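Local coordinates for protein superoxide dismutase (Chaetomium thermophilum, PDB 4BR6) that converts superoxide into hydrogen peroxide and molecular oxygen with the help of a manganese ion, and so probably protects cells against toxic radicals, at residues F54-A57 with A58-A61; F104-F107 with E108-R111; A130-K133 with D134-N137. All coordinates share one frame; numbering follows the deposited sequence.

Followed from the N terminus, the three contacts come one after another, neither nesting nor crossing, and each joins two segments that follow one another without a gap. Interaction 1 (54-61) spans the short helix 54-59, in the bend between the long helices 20-50 and 61-79 of the alpha-hairpin domain. The other two lie in the C-terminal domain. Interaction 2 closes the turn between helix 94-104 and helix 107-119; interaction 3 closes the loop between the antiparallel strands 125-132 and 138-144. Interactions 1 and 2 sit on opposite sides of the chain's centre, their own centres about 44 Å apart. Interactions 2 and 3 have centres about 17 Å apart, and Phe104 and Phe110 pack on strands 125-132 and 138-144.

Interaction 1 of 3, residues F54-A57 with A58-A61; sequences FTKA and ASLA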
loop_
_atom_site.group_PDB
_atom_site.type_symbol
_atom_site.label_atom_id
_atom_site.label_comp_id
_atom_site.label_asym_id
_atom_site.label_seq_id
_atom_site.Cartn_x
_atom_site.Cartn_y
_atom_site.Cartn_z
ATOM N N PHE B 54 13.006 17.159 -12.604
ATOM C CA PHE B 54 11.780 16.812 -11.904
ATOM C C PHE B 54 11.680 15.317 -11.672
ATOM O O PHE B 54 10.993 14.867 -10.760
ATOM C CB PHE B 54 10.595 17.319 -12.716
ATOM C CG PHE B 54 10.668 18.786 -12.993
ATOM C CD1 PHE B 54 10.328 19.699 -12.019
ATOM C CD2 PHE B 54 11.129 19.251 -14.210
ATOM C CE1 PHE B 54 10.416 21.052 -12.263
ATOM C CE2 PHE B 54 11.217 20.601 -14.454
ATOM C CZ PHE B 54 10.863 21.500 -13.480
ATOM N N THR B 55 12.383 14.551 -12.497
ATOM C CA THR B 55 12.423 13.112 -12.343
ATOM C C THR B 55 13.046 12.803 -10.987
ATOM O O THR B 55 12.495 12.033 -10.201
ATOM C CB THR B 55 13.224 12.466 -13.489
ATOM O OG1 THR B 55 12.510 12.657 -14.714
ATOM C CG2 THR B 55 13.424 10.984 -13.255
ATOM N N LYS B 56 14.180 13.437 -10.707
ATOM C CA LYS B 56 14.900 13.217 -9.462
ATOM C C LYS B 56 14.084 13.734 -8.283
ATOM O O LYS B 56 13.958 13.064 -7.254
ATOM C CB LYS B 56 16.263 13.919 -9.514
ATOM C CG LYS B 56 17.090 13.805 -8.246
ATOM C CD LYS B 56 17.526 12.377 -7.976
ATOM C CE LYS B 56 18.359 12.274 -6.709
ATOM N NZ LYS B 56 18.706 10.862 -6.406
ATOM N N ALA B 57 13.541 14.936 -8.435
ATOM C CA ALA B 57 12.743 15.558 -7.386
ATOM C C ALA B 57 11.637 14.623 -6.904
ATOM O O ALA B 57 11.517 14.354 -5.713
ATOM C CB ALA B 57 12.143 16.868 -7.886
ATOM N N ALA B 58 10.841 14.122 -7.843
ATOM C CA ALA B 58 9.722 13.236 -7.518
ATOM C C ALA B 58 10.176 11.935 -6.876
ATOM O O ALA B 58 9.495 11.407 -6.006
ATOM C CB ALA B 58 8.901 12.933 -8.759
ATOM N N SER B 59 11.321 11.427 -7.320
ATOM C CA SER B 59 11.880 10.169 -6.829
ATOM C C SER B 59 12.186 10.210 -5.335
ATOM O O SER B 59 12.291 9.169 -4.687
ATOM C CB SER B 59 13.168 9.853 -7.581
ATOM O OG SER B 59 14.233 10.602 -7.049
ATOM N N LEU B 60 12.346 11.414 -4.802
ATOM C CA LEU B 60 12.622 11.604 -3.379
ATOM C C LEU B 60 11.359 11.691 -2.522
ATOM O O LEU B 60 11.439 11.819 -1.305
ATOM C CB LEU B 60 13.475 12.858 -3.185
ATOM C CG LEU B 60 14.901 12.679 -3.704
ATOM C CD1 LEU B 60 15.477 14.009 -4.175
ATOM C CD2 LEU B 60 15.751 12.054 -2.614
ATOM N N ALA B 61 10.191 11.611 -3.142
ATOM C CA ALA B 61 8.955 11.677 -2.372
ATOM C C ALA B 61 8.855 10.602 -1.262
ATOM O O ALA B 61 8.552 10.942 -0.129
ATOM C CB ALA B 61 7.727 11.651 -3.292
HETATM O O HOH W 1 16.240 9.153 -5.713
#
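Lys56 and Ser59 meet one helical turn apart, where backbone and side-chain donors share the carbonyls of residues 54-57. The earlier bonds are of the i to i+4 kind: Ala58 N donates to Phe54 O over 3.0 Å in an almost straight bond (N-H...O 170°), and Ser59 N donates to Thr55 O over 3.2 Å. Leu60 N then divides its hydrogen. Its better acceptor is Ala57 O at 3.2 Å, approached from well above the carbonyl plane, whereas its bond to Lys56 O, at 3.4 Å, is weak and bent. Ala61 N continues the i to i+3 pattern onto Ala58 O.

Lys56 O also accepts from the hydroxyl of Ser59. With OG set between the backbone N and the carbonyl carbon (chi1 80°), it turns back along the helix and gives its proton to Lys56 O; the modelled separation is very short, so its exact value is doubtful. A water donates to Ser59 OG at 2.8 Å and accepts from Lys56 NZ at 3.1 Å. The hydroxyl thus serves as donor and acceptor at once, and the water joins it to the ammonium group. The bend at chi2 of Lys56 (66°) carries the chain past the hydroxyl, and Lys56 CE lies 4.2 Å from Leu60 CD1.

At the start of the helix, Lys56 N is hydrogen-bonded to Asp53 OD1. Leu60 packs on Ala44 and Thr45 of helix 20-50, while Ala61 meets Ala61 of the second subunit. The arrangement is a switch from i+4 to i+3 bonding, with a serine hydroxyl on a backbone carbonyl, placed in the bend between helices 20-50 and 61-79 of the superoxide dismutase alpha-hairpin domain.

Interaction 2 of 3, residues F104-F107 with E108-R111; sequences FGSF and ETFR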
loop_
_atom_site.group_PDB
_atom_site.type_symbol
_atom_site.label_atom_id
_atom_site.label_comp_id
_atom_site.label_asym_id
_atom_site.label_seq_id
_atom_site.Cartn_x
_atom_site.Cartn_y
_atom_site.Cartn_z
ATOM N N PHE B 104 -16.405 7.337 23.035
ATOM C CA PHE B 104 -15.959 5.980 23.337
ATOM C C PHE B 104 -16.683 5.366 24.536
ATOM O O PHE B 104 -16.431 4.221 24.890
ATOM C CB PHE B 104 -14.446 5.956 23.578
ATOM C CG PHE B 104 -13.628 6.413 22.394
ATOM C CD1 PHE B 104 -13.388 5.564 21.327
ATOM C CD2 PHE B 104 -13.091 7.688 22.353
ATOM C CE1 PHE B 104 -12.634 5.978 20.252
ATOM C CE2 PHE B 104 -12.333 8.097 21.269
ATOM C CZ PHE B 104 -12.113 7.241 20.223
ATOM N N GLY B 105 -17.581 6.123 25.157
ATOM C CA GLY B 105 -18.356 5.609 26.275
ATOM C C GLY B 105 -17.669 5.898 27.590
ATOM O O GLY B 105 -18.261 6.489 28.496
ATOM N N SER B 106 -16.405 5.497 27.683
ATOM C CA SER B 106 -15.605 5.752 28.864
ATOM C C SER B 106 -14.144 5.861 28.440
ATOM O O SER B 106 -13.810 5.619 27.275
ATOM C CB SER B 106 -15.804 4.633 29.886
ATOM O OG SER B 106 -15.373 3.391 29.374
ATOM N N PHE B 107 -13.280 6.247 29.373
ATOM C CA PHE B 107 -11.839 6.221 29.138
ATOM C C PHE B 107 -11.365 4.782 28.995
ATOM O O PHE B 107 -10.571 4.446 28.110
ATOM C CB PHE B 107 -11.076 6.879 30.289
ATOM C CG PHE B 107 -9.581 6.728 30.181
ATOM C CD1 PHE B 107 -8.853 7.550 29.349
ATOM C CD2 PHE B 107 -8.912 5.744 30.884
ATOM C CE1 PHE B 107 -7.485 7.405 29.236
ATOM C CE2 PHE B 107 -7.543 5.598 30.768
ATOM C CZ PHE B 107 -6.835 6.433 29.947
ATOM N N GLU B 108 -11.864 3.928 29.877
ATOM C CA GLU B 108 -11.488 2.523 29.863
ATOM C C GLU B 108 -11.792 1.847 28.525
ATOM O O GLU B 108 -10.978 1.084 28.028
ATOM C CB GLU B 108 -12.189 1.779 30.994
ATOM C CG GLU B 108 -11.712 0.348 31.169
ATOM C CD GLU B 108 -11.411 0.003 32.618
ATOM O OE1 GLU B 108 -10.743 0.810 33.299
ATOM O OE2 GLU B 108 -11.838 -1.082 33.073
ATOM N N THR B 109 -12.966 2.115 27.960
ATOM C CA THR B 109 -13.356 1.526 26.679
ATOM C C THR B 109 -12.466 2.044 25.540
ATOM O O THR B 109 -12.075 1.288 24.643
ATOM C CB THR B 109 -14.836 1.815 26.358
ATOM O OG1 THR B 109 -15.668 1.051 27.235
ATOM C CG2 THR B 109 -15.183 1.436 24.929
ATOM N N PHE B 110 -12.164 3.336 25.569
ATOM C CA PHE B 110 -11.229 3.926 24.617
ATOM C C PHE B 110 -9.873 3.233 24.710
ATOM O O PHE B 110 -9.236 2.942 23.697
ATOM C CB PHE B 110 -11.057 5.425 24.889
ATOM C CG PHE B 110 -9.733 5.982 24.424
ATOM C CD1 PHE B 110 -9.489 6.217 23.089
ATOM C CD2 PHE B 110 -8.721 6.248 25.325
ATOM C CE1 PHE B 110 -8.268 6.712 22.669
ATOM C CE2 PHE B 110 -7.499 6.748 24.895
ATOM C CZ PHE B 110 -7.283 6.980 23.579
ATOM N N ARG B 111 -9.439 2.995 25.948
ATOM C CA ARG B 111 -8.168 2.345 26.254
ATOM C C ARG B 111 -8.137 0.904 25.751
ATOM O O ARG B 111 -7.106 0.409 25.289
ATOM C CB ARG B 111 -7.954 2.361 27.767
ATOM C CG ARG B 111 -6.644 1.771 28.235
ATOM C CD ARG B 111 -6.459 1.941 29.744
ATOM N NE ARG B 111 -5.375 1.091 30.232
ATOM C CZ ARG B 111 -4.583 1.376 31.266
ATOM N NH1 ARG B 111 -4.738 2.510 31.947
ATOM N NH2 ARG B 111 -3.621 0.522 31.612
#
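Phe110 N donates to Ser106 O and Arg111 N to Phe107 O (2.8 Å), the first backbone bonds of a helix that the chain enters by way of Gly105, whose phi of 92° turns it out of the helix before. Ser106 stands just before the next helix as its N-cap: its OG accepts from Thr109 N at 3.1 Å with an N-H...O angle of 158°, occupying a first-turn amide, which the helix itself provides with no carbonyl.

Across the turn, Phe104 and Phe110 form an edge-to-face pair, centroids 5.1 Å apart and planes at 57°. The edge belongs to Phe110, whose CD1 stands 3.8 Å above the middle of the Phe104 ring, and the two CB atoms are also in contact. Phe107, with CG anti to its backbone N, sends its ring along the helix to Arg111: Phe107 CE2 touches Arg111 CD at 3.9 Å and lies at the guanidinium's edge, the two planes being almost perpendicular. Arg111 NH2 continues to a salt bridge with Glu179.

Phe104 and Phe110 both rest on Leu129 and Ile140. The arrangement is a serine N-cap at the turn between two consecutive helices, its paired phenylalanines seating both on the beta-sheet of the C-terminal domain.

Interaction 3 of 3, residues A130-K133 with D134-N137; sequences AKDK and DSGN
Asp132 OD1 accepts two backbone hydrogens, from Asp134 N at 2.8 Å and from Ser135 N at 3.0 Å. The donors arrive from opposite faces of the carboxylate plane, both on the anti side, and the pair fixes the group's rotation; CG lies anti to the backbone N (chi1 -177°), which swings the carboxylate over the loop. The first of these bonds makes an Asx turn.

Around this grip, Gly136 N donates to Asp132 O at 2.9 Å, and Asp132 N reaches Asn137 O at 3.0 Å in the carbonyl plane, closing the hairpin between the antiparallel strands. Ser135 OG accepts from Asn137 N, an ST turn that shapes the return. An alanine in place of Asp132 would probably leave the amides of Asp134 and Ser135 without their shared acceptor and the loop freer to move.

Farther out, Lys133 runs alongside Asp134: Lys133 NZ bridges to Asp134 OD2 at 3.1 Å on the syn side, a water joins the same two atoms, and Gln152 also donates to OD2. Asp132 OD1 and Asp134 OD2 are 4.4 Å apart, close enough for like charges to disfavour each other; the amide donors and the Lys133 ammonium are likely to offset this and favour both carboxylates being ionised.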
loop_
_atom_site.group_PDB
_atom_site.type_symbol
_atom_site.label_atom_id
_atom_site.label_comp_id
_atom_site.label_asym_id
_atom_site.label_seq_id
_atom_site.Cartn_x
_atom_site.Cartn_y
_atom_site.Cartn_z
ATOM N N ALA B 130 -7.143 10.721 17.542
ATOM C CA ALA B 130 -7.129 11.905 16.692
ATOM C C ALA B 130 -8.464 12.629 16.750
ATOM O O ALA B 130 -9.477 12.037 17.105
ATOM C CB ALA B 130 -6.782 11.546 15.267
ATOM N N LYS B 131 -8.451 13.901 16.367
ATOM C CA LYS B 131 -9.636 14.751 16.437
ATOM C C LYS B 131 -10.001 15.351 15.082
ATOM O O LYS B 131 -9.178 16.021 14.446
ATOM C CB LYS B 131 -9.396 15.886 17.426
ATOM C CG LYS B 131 -10.609 16.760 17.668
ATOM C CD LYS B 131 -10.302 17.847 18.691
ATOM C CE LYS B 131 -11.537 18.638 19.063
ATOM N NZ LYS B 131 -11.217 19.804 19.936
ATOM N N ASP B 132 -11.240 15.125 14.652
ATOM C CA ASP B 132 -11.726 15.682 13.387
ATOM C C ASP B 132 -11.705 17.200 13.453
ATOM O O ASP B 132 -12.219 17.793 14.399
ATOM C CB ASP B 132 -13.146 15.196 13.081
ATOM C CG ASP B 132 -13.653 15.685 11.739
ATOM O OD1 ASP B 132 -14.023 16.868 11.639
ATOM O OD2 ASP B 132 -13.667 14.893 10.782
ATOM N N LYS B 133 -11.116 17.825 12.440
ATOM C CA LYS B 133 -10.814 19.251 12.486
ATOM C C LYS B 133 -12.051 20.139 12.444
ATOM O O LYS B 133 -11.979 21.320 12.788
ATOM C CB LYS B 133 -9.838 19.636 11.362
ATOM C CG LYS B 133 -10.398 19.556 9.943
ATOM C CD LYS B 133 -9.412 20.154 8.945
ATOM C CE LYS B 133 -9.843 19.997 7.496
ATOM N NZ LYS B 133 -11.114 20.687 7.173
ATOM N N ASP B 134 -13.185 19.560 12.052
ATOM C CA ASP B 134 -14.403 20.326 11.826
ATOM C C ASP B 134 -15.428 20.070 12.926
ATOM O O ASP B 134 -16.005 21.014 13.470
ATOM C CB ASP B 134 -15.008 19.998 10.454
ATOM C CG ASP B 134 -14.212 20.600 9.299
ATOM O OD1 ASP B 134 -13.957 21.819 9.318
ATOM O OD2 ASP B 134 -13.831 19.857 8.372
ATOM N N SER B 135 -15.646 18.800 13.252
ATOM C CA SER B 135 -16.689 18.413 14.195
ATOM C C SER B 135 -16.121 18.282 15.603
ATOM O O SER B 135 -16.820 18.509 16.592
ATOM C CB SER B 135 -17.355 17.101 13.748
ATOM O OG SER B 135 -16.453 16.004 13.794
ATOM N N GLY B 136 -14.844 17.938 15.685
ATOM C CA GLY B 136 -14.199 17.673 16.957
ATOM C C GLY B 136 -14.363 16.249 17.464
ATOM O O GLY B 136 -13.776 15.872 18.470
ATOM N N ASN B 137 -15.145 15.444 16.760
ATOM C CA ASN B 137 -15.314 14.056 17.151
ATOM C C ASN B 137 -13.965 13.336 17.217
ATOM O O ASN B 137 -13.097 13.575 16.391
ATOM C CB ASN B 137 -16.244 13.331 16.185
ATOM C CG ASN B 137 -17.661 13.857 16.226
ATOM O OD1 ASN B 137 -18.060 14.546 17.160
ATOM N ND2 ASN B 137 -18.440 13.516 15.205
HETATM O O HOH W 2 -13.136 19.536 5.622
#